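Local structure of Lic11098 (Leptospira interrogans serogroup Icterohaemorrhagiae serovar copenhageni, 4U08) at residues 237-242 against 258-263; 306-311 against 324-329. The protein is of unknown function but probably acts as a virulence factor, with a leucine-rich repeat solenoid of the kind that often binds other proteins. All coordinates share one frame; numbering follows the deposited sequence.

How the contacts relate
Both contacts lie in one leucine-rich repeat solenoid, on the same side of the chain's centre, with their own centres about 16 Å apart and nearest atoms about 5 Å apart without touching. Contact 1 closes before contact 2 opens along the chain. It joins the loops that follow the neighbouring strands 231-233 and 254-256, whereas contact 2 joins the loop after strand 300-302 to the end of strand 323-325 and the turn beyond it. These four short strands belong to the parallel series running through the solenoid. In both contacts an asparagine, N260 or N329, reaches back to the preceding coil, so one recurring asparagine position ties successive coils together.

Contact 1: residues 237-242 against 258-263; sequences NKLTTL and YENQLT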
loop_
_atom_site.group_PDB
_atom_site.type_symbol
_atom_site.label_atom_id
_atom_site.label_comp_id
_atom_site.label_asym_id
_atom_site.label_seq_id
_atom_site.Cartn_x
_atom_site.Cartn_y
_atom_site.Cartn_z
ATOM N N ASN A 237 -13.741 0.750 -2.128
ATOM C CA ASN A 237 -14.445 -0.157 -1.227
ATOM C C ASN A 237 -15.922 0.289 -1.275
ATOM O O ASN A 237 -16.286 1.039 -2.184
ATOM C CB ASN A 237 -13.853 -0.134 0.186
ATOM C CG ASN A 237 -12.654 -1.032 0.297
ATOM O OD1 ASN A 237 -12.784 -2.241 0.459
ATOM N ND2 ASN A 237 -11.459 -0.481 0.197
ATOM N N LYS A 238 -16.741 -0.093 -0.294
ATOM C CA LYS A 238 -18.171 0.249 -0.245
ATOM C C LYS A 238 -18.524 0.913 1.070
ATOM O O LYS A 238 -19.643 0.755 1.552
ATOM C CB LYS A 238 -19.027 -1.028 -0.439
ATOM C CG LYS A 238 -18.883 -1.685 -1.799
ATOM C CD LYS A 238 -19.694 -2.977 -1.855
ATOM C CE LYS A 238 -19.799 -3.549 -3.255
ATOM N NZ LYS A 238 -18.525 -4.171 -3.711
ATOM N N LEU A 239 -17.569 1.662 1.672
ATOM C CA LEU A 239 -17.788 2.333 2.946
ATOM C C LEU A 239 -18.864 3.365 2.869
ATOM O O LEU A 239 -18.841 4.241 1.998
ATOM C CB LEU A 239 -16.494 2.955 3.520
ATOM C CG LEU A 239 -15.309 1.992 3.716
ATOM C CD1 LEU A 239 -14.019 2.759 3.946
ATOM C CD2 LEU A 239 -15.561 1.037 4.863
ATOM N N THR A 240 -19.794 3.272 3.808
ATOM C CA THR A 240 -20.931 4.182 3.892
ATOM C C THR A 240 -20.747 5.118 5.051
ATOM O O THR A 240 -21.290 6.214 5.055
ATOM C CB THR A 240 -22.266 3.386 3.892
ATOM O OG1 THR A 240 -22.147 2.198 4.693
ATOM C CG2 THR A 240 -22.673 2.966 2.494
ATOM N N THR A 241 -19.900 4.733 6.007
ATOM C CA THR A 241 -19.607 5.532 7.196
ATOM C C THR A 241 -18.177 5.203 7.717
ATOM O O THR A 241 -17.644 4.148 7.392
ATOM C CB THR A 241 -20.702 5.278 8.272
ATOM O OG1 THR A 241 -20.539 6.195 9.350
ATOM C CG2 THR A 241 -20.724 3.830 8.789
ATOM N N LEU A 242 -17.587 6.108 8.502
ATOM C CA LEU A 242 -16.301 5.882 9.193
ATOM C C LEU A 242 -16.614 5.840 10.693
ATOM O O LEU A 242 -17.397 6.670 11.154
ATOM C CB LEU A 242 -15.283 7.008 8.924
ATOM C CG LEU A 242 -14.806 7.231 7.479
ATOM C CD1 LEU A 242 -13.840 8.387 7.426
ATOM C CD2 LEU A 242 -14.151 5.961 6.889
ATOM N N TYR A 258 -10.970 7.396 -1.841
ATOM C CA TYR A 258 -11.414 7.564 -3.220
ATOM C C TYR A 258 -12.382 6.433 -3.619
ATOM O O TYR A 258 -12.117 5.263 -3.344
ATOM C CB TYR A 258 -10.193 7.614 -4.171
ATOM C CG TYR A 258 -10.501 7.373 -5.632
ATOM C CD1 TYR A 258 -10.127 6.186 -6.256
ATOM C CD2 TYR A 258 -11.159 8.342 -6.400
ATOM C CE1 TYR A 258 -10.409 5.959 -7.606
ATOM C CE2 TYR A 258 -11.447 8.124 -7.748
ATOM C CZ TYR A 258 -11.058 6.937 -8.351
ATOM O OH TYR A 258 -11.334 6.732 -9.686
ATOM N N GLU A 259 -13.510 6.805 -4.219
ATOM C CA GLU A 259 -14.529 5.881 -4.711
ATOM C C GLU A 259 -15.111 4.968 -3.616
ATOM O O GLU A 259 -15.046 3.743 -3.711
ATOM C CB GLU A 259 -14.022 5.079 -5.930
ATOM C CG GLU A 259 -14.328 5.792 -7.241
ATOM C CD GLU A 259 -14.215 4.979 -8.519
ATOM O OE1 GLU A 259 -14.396 3.739 -8.470
ATOM O OE2 GLU A 259 -13.994 5.598 -9.587
ATOM N N ASN A 260 -15.637 5.573 -2.565
ATOM C CA ASN A 260 -16.390 4.866 -1.548
ATOM C C ASN A 260 -17.822 5.411 -1.656
ATOM O O ASN A 260 -18.151 6.037 -2.674
ATOM C CB ASN A 260 -15.772 4.987 -0.148
ATOM C CG ASN A 260 -14.714 3.931 0.076
ATOM O OD1 ASN A 260 -15.027 2.795 0.406
ATOM N ND2 ASN A 260 -13.453 4.241 -0.195
ATOM N N GLN A 261 -18.652 5.218 -0.656
ATOM C CA GLN A 261 -20.029 5.694 -0.745
ATOM C C GLN A 261 -20.348 6.497 0.488
ATOM O O GLN A 261 -21.464 6.452 0.997
ATOM C CB GLN A 261 -21.005 4.512 -0.977
ATOM C CG GLN A 261 -20.600 3.561 -2.122
ATOM C CD GLN A 261 -21.445 2.301 -2.282
ATOM O OE1 GLN A 261 -21.307 1.567 -3.275
ATOM N NE2 GLN A 261 -22.336 2.008 -1.329
ATOM N N LEU A 262 -19.341 7.253 0.995
ATOM C CA LEU A 262 -19.487 8.064 2.207
ATOM C C LEU A 262 -20.443 9.216 2.011
ATOM O O LEU A 262 -20.339 9.903 1.015
ATOM C CB LEU A 262 -18.116 8.617 2.696
ATOM C CG LEU A 262 -17.086 7.560 3.100
ATOM C CD1 LEU A 262 -15.720 8.195 3.268
ATOM C CD2 LEU A 262 -17.513 6.882 4.402
ATOM N N THR A 263 -21.321 9.453 2.963
ATOM C CA THR A 263 -22.295 10.549 2.871
ATOM C C THR A 263 -21.931 11.636 3.866
ATOM O O THR A 263 -22.165 12.821 3.604
ATOM C CB THR A 263 -23.737 10.033 3.048
ATOM O OG1 THR A 263 -23.844 9.313 4.275
ATOM C CG2 THR A 263 -24.182 9.150 1.896
#
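Successive coils of the leucine-rich repeat solenoid meet here, residues 237-242 and 258-263 belonging to corresponding loops of adjacent coils, overlapping but not residue for residue. K238 lies nearest N260 (CA to CA 5.1 Å) and T240 nearest L262 (CA to CA 4.5 Å), so the backbones run side by side.

Two hydrogen bonds make the polar part. The backbone N of L239 gives its hydrogen to OD1 of N260 over 3.1 Å, with 156° at the hydrogen; the donor lies in the carbonyl plane, on a lone pair. In the other direction, N of Q261 donates to O of L239 over 2.8 Å, also in the carbonyl plane. L239 is thus held through both its N-H and its C=O. A chi1 of -86° sets CG of N260 beside its own backbone N, and the amide reaches toward the preceding coil. Its ND2 is occupied by O of L234 and O of L257, so both ends of this buried amide are satisfied. N237 repeats the scheme one coil back, which marks the two asparagines as equivalent: its ND2 donates to O of L211 and O of L234, while its OD1 accepts from N of L216.

The apolar part centres on L262. Its CD2 branch packs 4.2 Å from CB of L239, and the same methyl lies 4.1 Å from CG of L242, whose side chain crosses that of L262 at about a right angle. L239 itself runs alongside N260, so leucine and asparagine point the same way into the interior.

On the exposed side, Q261 extends beside T240. With OG1 of T240 in the crowded position between backbone N and carbonyl carbon, its methyl CG2 meets NE2 of Q261 at 4.0 Å.

Contact 2: residues 306-311 against 324-329; sequences NQLNFL and LDLEHN. With ZN (zinc ion), chain C.
L326 presses tip to tip against L311 of the preceding coil in the leucine-rich solenoid, its CD1 lying 3.8 Å from CD1 of L311. The CD2 branch of L326 also approaches CD1 of L308 at 4.1 Å, where the two side chains cross at about a right angle. All three leucines are buried, with CG beside the backbone N.

N329 supplies the polar link. Lying alongside L308, it accepts the backbone N-H of L308 at OD1 over 3.1 Å, although the exact place of this oxygen is less certain. Its ND2 donates to O of L326 within its own turn and to O of L303 one coil back. The bond to L326 is nearly straight at the hydrogen, 173°, but the donor stands above the carbonyl plane. D325 closes an Asx turn, OD1 accepting from N of E327 over 3.0 Å.

At the surface, a water donates to O of N306 and to O of H328, bridging two acceptors that cannot bond each other directly. The imidazole of H328 has CG anti to the backbone N (chi1 -154°) and binds zinc through NE2 at 2.0 Å, with a second water at the same distance. Coordination through NE2 is consistent with a neutral ring whose NE2 carries no proton and gives its lone pair to the metal; the nearby cation would probably disfavour the imidazolium form.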
loop_
_atom_site.group_PDB
_atom_site.type_symbol
_atom_site.label_atom_id
_atom_site.label_comp_id
_atom_site.label_asym_id
_atom_site.label_seq_id
_atom_site.Cartn_x
_atom_site.Cartn_y
_atom_site.Cartn_z
ATOM N N ASN A 306 -18.265 14.866 -5.127
ATOM C CA ASN A 306 -19.150 14.692 -4.005
ATOM C C ASN A 306 -20.449 15.469 -4.389
ATOM O O ASN A 306 -20.629 15.911 -5.541
ATOM C CB ASN A 306 -18.542 15.315 -2.756
ATOM C CG ASN A 306 -17.596 14.461 -2.031
ATOM O OD1 ASN A 306 -16.444 14.830 -1.794
ATOM N ND2 ASN A 306 -18.045 13.285 -1.696
ATOM N N GLN A 307 -21.302 15.701 -3.415
ATOM C CA GLN A 307 -22.560 16.398 -3.580
ATOM C C GLN A 307 -22.603 17.572 -2.629
ATOM O O GLN A 307 -23.673 17.922 -2.142
ATOM C CB GLN A 307 -23.717 15.414 -3.310
ATOM C CG GLN A 307 -23.904 14.332 -4.385
ATOM C CD GLN A 307 -24.820 13.199 -3.938
ATOM O OE1 GLN A 307 -25.746 13.365 -3.118
ATOM N NE2 GLN A 307 -24.593 12.011 -4.489
ATOM N N LEU A 308 -21.434 18.172 -2.314
ATOM C CA LEU A 308 -21.407 19.318 -1.392
ATOM C C LEU A 308 -22.135 20.543 -1.929
ATOM O O LEU A 308 -21.917 20.929 -3.073
ATOM C CB LEU A 308 -19.964 19.702 -1.059
ATOM C CG LEU A 308 -19.152 18.669 -0.299
ATOM C CD1 LEU A 308 -17.668 19.037 -0.350
ATOM C CD2 LEU A 308 -19.645 18.543 1.147
ATOM N N ASN A 309 -22.987 21.162 -1.105
ATOM C CA ASN A 309 -23.707 22.380 -1.496
ATOM C C ASN A 309 -22.991 23.543 -0.942
ATOM O O ASN A 309 -22.972 24.600 -1.562
ATOM C CB ASN A 309 -25.156 22.376 -0.961
ATOM C CG ASN A 309 -26.077 21.579 -1.841
ATOM O OD1 ASN A 309 -26.102 21.754 -3.061
ATOM N ND2 ASN A 309 -26.825 20.671 -1.242
ATOM N N PHE A 310 -22.350 23.342 0.220
ATOM C CA PHE A 310 -21.619 24.382 0.918
ATOM C C PHE A 310 -20.421 23.788 1.643
ATOM O O PHE A 310 -20.332 22.572 1.856
ATOM C CB PHE A 310 -22.514 25.106 1.970
ATOM C CG PHE A 310 -23.751 25.769 1.411
ATOM C CD1 PHE A 310 -23.678 27.022 0.810
ATOM C CD2 PHE A 310 -24.991 25.137 1.481
ATOM C CE1 PHE A 310 -24.824 27.613 0.243
ATOM C CE2 PHE A 310 -26.141 25.742 0.949
ATOM C CZ PHE A 310 -26.047 26.976 0.343
ATOM N N LEU A 311 -19.522 24.676 2.034
ATOM C CA LEU A 311 -18.336 24.384 2.841
ATOM C C LEU A 311 -18.478 25.086 4.188
ATOM O O LEU A 311 -18.921 26.241 4.220
ATOM C CB LEU A 311 -17.070 24.915 2.152
ATOM C CG LEU A 311 -16.736 24.383 0.780
ATOM C CD1 LEU A 311 -15.514 25.082 0.239
ATOM C CD2 LEU A 311 -16.584 22.849 0.781
ATOM N N LEU A 324 -6.728 22.211 -3.076
ATOM C CA LEU A 324 -8.143 21.959 -2.744
ATOM C C LEU A 324 -8.922 21.641 -4.007
ATOM O O LEU A 324 -8.957 22.447 -4.949
ATOM C CB LEU A 324 -8.732 23.154 -1.971
ATOM C CG LEU A 324 -10.224 23.113 -1.548
ATOM C CD1 LEU A 324 -10.562 21.840 -0.697
ATOM C CD2 LEU A 324 -10.599 24.419 -0.796
ATOM N N ASP A 325 -9.464 20.413 -4.080
ATOM C CA ASP A 325 -10.179 19.999 -5.274
ATOM C C ASP A 325 -11.672 19.857 -4.976
ATOM O O ASP A 325 -12.076 18.939 -4.268
ATOM C CB ASP A 325 -9.568 18.724 -5.895
ATOM C CG ASP A 325 -10.234 18.231 -7.168
ATOM O OD1 ASP A 325 -11.217 18.893 -7.645
ATOM O OD2 ASP A 325 -9.806 17.181 -7.685
ATOM N N LEU A 326 -12.488 20.755 -5.567
ATOM C CA LEU A 326 -13.944 20.759 -5.339
ATOM C C LEU A 326 -14.716 20.562 -6.604
ATOM O O LEU A 326 -15.911 20.916 -6.702
ATOM C CB LEU A 326 -14.354 22.052 -4.631
ATOM C CG LEU A 326 -13.891 22.171 -3.175
ATOM C CD1 LEU A 326 -13.779 23.619 -2.773
ATOM C CD2 LEU A 326 -14.819 21.388 -2.234
ATOM N N GLU A 327 -14.052 19.948 -7.583
ATOM C CA GLU A 327 -14.651 19.750 -8.905
ATOM C C GLU A 327 -15.933 18.943 -8.869
ATOM O O GLU A 327 -15.998 17.949 -8.157
ATOM C CB GLU A 327 -13.636 19.095 -9.854
ATOM C CG GLU A 327 -14.221 18.713 -11.209
ATOM C CD GLU A 327 -13.222 18.277 -12.270
ATOM O OE1 GLU A 327 -12.014 18.576 -12.136
ATOM O OE2 GLU A 327 -13.672 17.679 -13.266
ATOM N N HIS A 328 -16.942 19.360 -9.656
ATOM C CA HIS A 328 -18.195 18.625 -9.843
ATOM C C HIS A 328 -18.956 18.340 -8.540
ATOM O O HIS A 328 -19.412 17.228 -8.294
ATOM C CB HIS A 328 -17.935 17.329 -10.657
ATOM C CG HIS A 328 -19.139 16.855 -11.413
ATOM N ND1 HIS A 328 -20.096 16.031 -10.824
ATOM C CD2 HIS A 328 -19.527 17.135 -12.675
ATOM C CE1 HIS A 328 -21.026 15.843 -11.750
ATOM N NE2 HIS A 328 -20.721 16.475 -12.887
ATOM N N ASN A 329 -19.009 19.323 -7.673
ATOM C CA ASN A 329 -19.867 19.247 -6.500
ATOM C C ASN A 329 -21.081 20.115 -6.921
ATOM O O ASN A 329 -21.277 20.386 -8.105
ATOM C CB ASN A 329 -19.174 19.817 -5.261
ATOM C CG ASN A 329 -18.306 18.791 -4.614
ATOM O OD1 ASN A 329 -18.802 17.901 -3.957
ATOM N ND2 ASN A 329 -17.022 18.820 -4.873
HETATM ZN ZN ZN C . -21.760 16.435 -14.570
HETATM O O HOH W 1 -21.442 15.394 -7.954
HETATM O O HOH W 2 -21.553 14.484 -14.648
#